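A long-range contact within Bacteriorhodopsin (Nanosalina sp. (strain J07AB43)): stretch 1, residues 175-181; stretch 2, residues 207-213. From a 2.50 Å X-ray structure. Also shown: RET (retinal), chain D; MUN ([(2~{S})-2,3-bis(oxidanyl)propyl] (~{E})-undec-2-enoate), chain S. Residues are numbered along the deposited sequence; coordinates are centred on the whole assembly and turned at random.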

ATOM      1  N   LEU A 175      18.362  15.145   2.702  1.00 62.36           N
ATOM      2  CA  LEU A 175      19.573  14.678   3.367  1.00 66.65           C
ATOM      3  C   LEU A 175      19.613  15.145   4.818  1.00 65.65           C
ATOM      4  O   LEU A 175      20.302  14.554   5.650  1.00 65.21           O
ATOM      5  N   SER A 176      18.876  16.209   5.116  1.00 62.82           N
ATOM      6  CA  SER A 176      18.893  16.796   6.451  1.00 68.13           C
ATOM      7  C   SER A 176      18.241  15.858   7.462  1.00 66.69           C
ATOM      8  O   SER A 176      18.580  15.879   8.646  1.00 69.83           O
ATOM      9  N   TYR A 177      17.375  14.974   6.974  1.00 65.75           N
ATOM     10  CA  TYR A 177      16.478  14.225   7.846  1.00 63.06           C
ATOM     11  C   TYR A 177      17.218  13.101   8.566  1.00 59.08           C
ATOM     12  O   TYR A 177      17.111  12.966   9.785  1.00 57.85           O
ATOM     13  N   PRO A 178      17.977  12.290   7.813  1.00 58.02           N
ATOM     14  CA  PRO A 178      18.817  11.273   8.441  1.00 58.51           C
ATOM     15  C   PRO A 178      19.873  11.878   9.358  1.00 58.46           C
ATOM     16  O   PRO A 178      20.338  11.218  10.286  1.00 57.38           O
ATOM     17  N   THR A 179      20.148  13.166   9.175  1.00 60.62           N
ATOM     18  CA  THR A 179      21.088  13.875  10.035  1.00 64.05           C
ATOM     19  C   THR A 179      20.445  14.228  11.372  1.00 64.13           C
ATOM     20  O   THR A 179      20.967  13.878  12.431  1.00 66.53           O
ATOM     21  N   VAL A 180      19.298  14.899  11.321  1.00 60.69           N
ATOM     22  CA  VAL A 180      18.572  15.257  12.536  1.00 64.56           C
ATOM     23  C   VAL A 180      18.150  14.006  13.299  1.00 62.06           C
ATOM     24  O   VAL A 180      18.279  13.942  14.522  1.00 63.92           O
ATOM     25  N   TRP A 181      17.718  12.987  12.565  1.00 60.98           N
ATOM     26  CA  TRP A 181      17.320  11.719  13.167  1.00 60.38           C
ATOM     27  C   TRP A 181      18.472  11.128  13.972  1.00 59.74           C
ATOM     28  O   TRP A 181      18.288  10.696  15.110  1.00 58.17           O
ATOM     29  N   VAL A 207       9.708  22.067  11.003  1.00 62.52           N
ATOM     30  CA  VAL A 207      10.120  23.164  10.137  1.00 62.85           C
ATOM     31  C   VAL A 207      10.666  22.640   8.811  1.00 60.54           C
ATOM     32  O   VAL A 207      10.450  23.245   7.762  1.00 60.39           O
ATOM     33  N   LEU A 208      11.349  21.501   8.860  1.00 61.77           N
ATOM     34  CA  LEU A 208      11.947  20.924   7.661  1.00 63.06           C
ATOM     35  C   LEU A 208      10.872  20.365   6.734  1.00 59.20           C
ATOM     36  O   LEU A 208      10.961  20.513   5.514  1.00 57.08           O
ATOM     37  N   PRO A 209       9.846  19.724   7.313  1.00 62.55           N
ATOM     38  CA  PRO A 209       8.736  19.258   6.489  1.00 60.77           C
ATOM     39  C   PRO A 209       7.881  20.391   5.929  1.00 60.48           C
ATOM     40  O   PRO A 209       7.315  20.256   4.845  1.00 57.01           O
ATOM     41  N   PHE A 210       7.803  21.502   6.653  1.00 65.50           N
ATOM     42  CA  PHE A 210       7.127  22.690   6.145  1.00 63.25           C
ATOM     43  C   PHE A 210       7.700  23.084   4.788  1.00 62.95           C
ATOM     44  O   PHE A 210       6.956  23.405   3.861  1.00 58.74           O
ATOM     45  N   PHE A 211       9.017  22.965   4.650  1.00 67.47           N
ATOM     46  CA  PHE A 211       9.695  23.400   3.436  1.00 63.33           C
ATOM     47  C   PHE A 211       9.612  22.336   2.344  1.00 61.95           C
ATOM     48  O   PHE A 211       9.695  22.651   1.155  1.00 65.86           O
ATOM     49  N   CYS A 212       9.344  21.095   2.741  1.00 61.52           N
ATOM     50  CA  CYS A 212       9.368  19.973   1.803  1.00 65.18           C
ATOM     51  C   CYS A 212       7.964  19.612   1.320  1.00 68.67           C
ATOM     52  O   CYS A 212       7.803  18.808   0.402  1.00 64.77           O
ATOM     53  N   LYS A 213       6.954  20.170   1.978  1.00 67.75           N
ATOM     54  CA  LYS A 213       5.560  19.886   1.647  1.00 63.64           C
ATOM     55  C   LYS A 213       4.815  21.186   1.317  1.00 60.02           C
ATOM     56  O   LYS A 213       4.499  21.451   0.158  1.00 53.89           O
TER

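This is a small, tyrosine-centred contact between two nearly antiparallel helices, in which one long aromatic side chain spans a wide gap and the retinal lies against its ring. The helix axes come no closer than 11.1 Å and run at 166° to each other, and the nearest CA pair, Tyr 177 CA and Leu 208 CA, is 8.1 Å apart. At that spacing the backbones cannot touch each other, so side chains must make the contact, and together the two stretches bury just 231 Å².

Tyr 177 supplies the largest share. Its CA-to-CB bond points sideways, yet with chi1 in m and chi2 at -89° the ring extends until its hydroxyl reaches the other helix. There Tyr 177 OH sits 3.1 Å from Leu 208 C and 3.1 Å from Pro 209 N. The latter is close but not a hydrogen bond, because a proline nitrogen has no hydrogen to share. The same Tyr 177 OH is 3.1 Å from Leu 208 O and 3.3 Å from Cys 212 SG, a polar cluster whose bonding the geometry leaves open.

Around the ring, the neighbours divide by position. Pro 209 CG, 4.0 Å from Tyr 177 CE1, and Cys 212 SG, 3.9 Å from Tyr 177 CE2, both lie at the edge, near the ring plane. Cys 212 points toward the opposing helix in rotamer m, and its sulfur makes an edge-on sulfur-aromatic contact. One face of the tyrosine is covered by retinal, with Tyr 177 CD2 3.4 Å from RET C11.

Leu 208 is the main apolar counterpart on the second helix. Its CA-to-CB bond points toward the first helix, which brings Leu 208 CB to 3.9 Å from Tyr 177 CZ; with chi1 m and chi2 t, Leu 208 CD1 lies 4.2 Å from Val 180 CG1. Ser 176, in rotamer p, also points inward; Ser 176 OG lies 3.6 Å from Leu 208 CD1, an apolar neighbour, while its hydrogen bond is made to a residue just beyond the stretches. Val 180, likewise p and inward, adds a modest patch one turn along from Ser 176.

Retinal contacts both helices but is bonded to one. Lys 213 NZ is joined covalently to RET C15 at 1.3 Å, and the polyene passes Cys 212, with Cys 212 CB 3.8 Å from RET C20. At the ring end of the chromophore, Trp 181, with chi1 t, lays a face against RET C17, and Pro 178 CB comes within 3.9 Å of RET C18. Neither residue touches the second stretch, though both pack against the ligand.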

ATOM      1  CB  LEU A 175      20.813  15.178   2.626  1.00 65.92           C
ATOM      2  CG  LEU A 175      20.932  14.708   1.176  1.00 68.63           C
ATOM      3  CD1 LEU A 175      21.913  15.580   0.407  1.00 74.70           C
ATOM      4  CD2 LEU A 175      21.350  13.247   1.121  1.00 66.41           C
ATOM      5  CB  SER A 176      18.174  18.147   6.449  1.00 70.08           C
ATOM      6  OG  SER A 176      16.783  17.983   6.238  1.00 72.01           O
ATOM      7  CB  TYR A 177      15.308  13.649   7.047  1.00 63.51           C
ATOM      8  CG  TYR A 177      14.236  14.663   6.717  1.00 60.64           C
ATOM      9  CD1 TYR A 177      13.180  14.896   7.588  1.00 67.51           C
ATOM     10  CD2 TYR A 177      14.280  15.387   5.533  1.00 61.61           C
ATOM     11  CE1 TYR A 177      12.205  15.831   7.294  1.00 75.78           C
ATOM     12  CE2 TYR A 177      13.304  16.317   5.227  1.00 68.23           C
ATOM     13  CZ  TYR A 177      12.278  16.546   6.118  1.00 72.76           C
ATOM     14  OH  TYR A 177      11.305  17.472   5.818  1.00 72.44           O
ATOM     15  CB  PRO A 178      19.478  10.563   7.250  1.00 58.34           C
ATOM     16  CG  PRO A 178      19.287  11.465   6.078  1.00 56.90           C
ATOM     17  CD  PRO A 178      18.022  12.222   6.343  1.00 59.14           C
ATOM     18  CB  THR A 179      21.595  15.168   9.368  1.00 65.16           C
ATOM     19  OG1 THR A 179      22.121  14.867   8.070  1.00 66.57           O
ATOM     20  CG2 THR A 179      22.679  15.815  10.216  1.00 61.86           C
ATOM     21  CB  VAL A 180      17.319  16.097  12.222  1.00 69.30           C
ATOM     22  CG1 VAL A 180      16.685  15.646  10.915  1.00 75.07           C
ATOM     23  CG2 VAL A 180      16.321  16.005  13.366  1.00 73.45           C
ATOM     24  CB  TRP A 181      16.882  10.733  12.081  1.00 60.89           C
ATOM     25  CG  TRP A 181      16.203   9.505  12.614  1.00 61.93           C
ATOM     26  CD1 TRP A 181      14.858   9.303  12.728  1.00 62.60           C
ATOM     27  CD2 TRP A 181      16.820   8.240  12.888  1.00 65.25           C
ATOM     28  NE1 TRP A 181      14.600   7.996  13.064  1.00 60.79           N
ATOM     29  CE2 TRP A 181      15.788   7.325  13.180  1.00 61.95           C
ATOM     30  CE3 TRP A 181      18.142   7.785  12.885  1.00 63.83           C
ATOM     31  CZ2 TRP A 181      16.041   5.998  13.519  1.00 63.46           C
ATOM     32  CZ3 TRP A 181      18.392   6.471  13.236  1.00 65.52           C
ATOM     33  CH2 TRP A 181      17.347   5.591  13.543  1.00 64.51           C
ATOM     34  CB  VAL A 207      11.192  24.042  10.806  1.00 67.68           C
ATOM     35  CG1 VAL A 207      12.492  23.268  10.964  1.00 78.22           C
ATOM     36  CG2 VAL A 207      11.414  25.312  10.001  1.00 64.31           C
ATOM     37  CB  LEU A 208      12.944  19.824   8.033  1.00 67.34           C
ATOM     38  CG  LEU A 208      14.293  20.314   8.562  1.00 70.18           C
ATOM     39  CD1 LEU A 208      15.099  19.159   9.137  1.00 69.52           C
ATOM     40  CD2 LEU A 208      15.076  21.023   7.466  1.00 72.91           C
ATOM     41  CB  PRO A 209       7.922  18.401   7.459  1.00 60.87           C
ATOM     42  CG  PRO A 209       8.935  17.868   8.412  1.00 65.48           C
ATOM     43  CD  PRO A 209       9.967  18.951   8.562  1.00 65.91           C
ATOM     44  CB  PHE A 210       7.269  23.855   7.126  1.00 65.59           C
ATOM     45  CG  PHE A 210       6.566  25.108   6.681  1.00 65.70           C
ATOM     46  CD1 PHE A 210       5.185  25.197   6.733  1.00 62.51           C
ATOM     47  CD2 PHE A 210       7.275  26.136   6.080  1.00 67.74           C
ATOM     48  CE1 PHE A 210       4.528  26.311   6.245  1.00 66.30           C
ATOM     49  CE2 PHE A 210       6.626  27.261   5.609  1.00 68.73           C
ATOM     50  CZ  PHE A 210       5.250  27.349   5.691  1.00 69.38           C
ATOM     51  CB  PHE A 211      11.158  23.738   3.733  1.00 64.25           C
ATOM     52  CG  PHE A 211      11.356  25.114   4.303  1.00 64.76           C
ATOM     53  CD1 PHE A 211      11.379  26.223   3.471  1.00 66.52           C
ATOM     54  CD2 PHE A 211      11.347  25.314   5.674  1.00 65.75           C
ATOM     55  CE1 PHE A 211      11.447  27.500   3.995  1.00 64.30           C
ATOM     56  CE2 PHE A 211      11.435  26.588   6.204  1.00 67.71           C
ATOM     57  CZ  PHE A 211      11.483  27.682   5.364  1.00 66.89           C
ATOM     58  CB  CYS A 212      10.023  18.752   2.449  1.00 65.46           C
ATOM     59  SG  CYS A 212      11.747  19.001   2.931  1.00 73.81           S
ATOM     60  CB  LYS A 213       4.885  19.162   2.813  1.00 66.86           C
ATOM     61  CG  LYS A 213       5.532  17.791   3.034  1.00 69.05           C
ATOM     62  CD  LYS A 213       4.874  17.038   4.192  1.00 63.07           C
ATOM     63  CE  LYS A 213       5.512  15.657   4.372  1.00 67.20           C
ATOM     64  NZ  LYS A 213       6.747  15.784   5.161  1.00 69.47           N
TER
HETATM   65  C1  RET D 301      15.001   8.120   7.986  1.00 64.32           C
HETATM   66  C2  RET D 301      15.396   6.757   8.562  1.00 66.50           C
HETATM   67  C3  RET D 301      16.913   6.589   8.620  1.00 67.46           C
HETATM   68  C4  RET D 301      17.496   6.569   7.210  1.00 67.24           C
HETATM   69  C5  RET D 301      16.885   7.682   6.358  1.00 63.55           C
HETATM   70  C6  RET D 301      15.779   8.403   6.694  1.00 66.60           C
HETATM   71  C7  RET D 301      15.328   9.462   5.811  1.00 64.69           C
HETATM   72  C8  RET D 301      14.199  10.172   6.091  1.00 65.36           C
HETATM   73  C9  RET D 301      13.721  11.143   5.140  1.00 63.83           C
HETATM   74  C10 RET D 301      12.596  11.917   5.413  1.00 62.39           C
HETATM   75  C11 RET D 301      12.094  12.946   4.587  1.00 61.23           C
HETATM   76  C12 RET D 301      10.911  13.457   5.112  1.00 57.15           C
HETATM   77  C13 RET D 301      10.072  14.404   4.486  1.00 60.26           C
HETATM   78  C14 RET D 301       8.893  14.827   5.115  1.00 65.50           C
HETATM   79  C15 RET D 301       7.925  15.666   4.574  1.00 68.99           C
HETATM   80  C16 RET D 301      13.510   8.124   7.643  1.00 67.08           C
HETATM   81  C17 RET D 301      15.312   9.231   8.991  1.00 61.41           C
HETATM   82  C18 RET D 301      17.586   8.027   5.042  1.00 59.91           C
HETATM   83  C19 RET D 301      14.485  11.358   3.833  1.00 67.31           C
HETATM   84  C20 RET D 301      10.464  14.990   3.127  1.00 58.25           C
HETATM   85  CAR MUN S 316      15.747  25.688   7.545  1.00 88.45           C
HETATM   86  CAQ MUN S 316      15.945  26.142   8.991  1.00 92.50           C
HETATM   87  CAP MUN S 316      16.176  24.922   9.885  1.00 86.46           C
HETATM   88  CAO MUN S 316      15.495  25.158  11.234  1.00 81.94           C
HETATM   89  CAN MUN S 316      16.034  24.169  12.267  1.00 70.95           C
HETATM   90  CAM MUN S 316      15.040  24.069  13.427  1.00 71.05           C
HETATM   91  CAK MUN S 316      15.707  24.540  14.721  1.00 74.30           C
HETATM   92  CAH MUN S 316      15.901  23.338  15.648  1.00 84.62           C
HETATM   93  CAF MUN S 316      16.913  23.678  16.748  1.00100.23           C
HETATM   94  CAC MUN S 316      18.338  23.134  16.539  1.00114.50           C
HETATM   95  CAA MUN S 316      19.383  23.394  17.639  1.00126.62           C
HETATM   96  OAD MUN S 316      19.247  24.339  18.416  1.00116.77           O
HETATM   97  OAB MUN S 316      20.526  22.662  17.534  1.00137.80           O
HETATM   98  CAE MUN S 316      21.609  23.390  18.124  1.00139.82           C
HETATM   99  CAG MUN S 316      22.098  22.662  19.378  1.00139.28           C
HETATM  100  OAJ MUN S 316      21.135  21.676  19.764  1.00112.72           O
HETATM  101  CAI MUN S 316      23.435  21.979  19.084  1.00140.06           C
HETATM  102  OAL MUN S 316      24.350  22.244  20.151  1.00111.73           O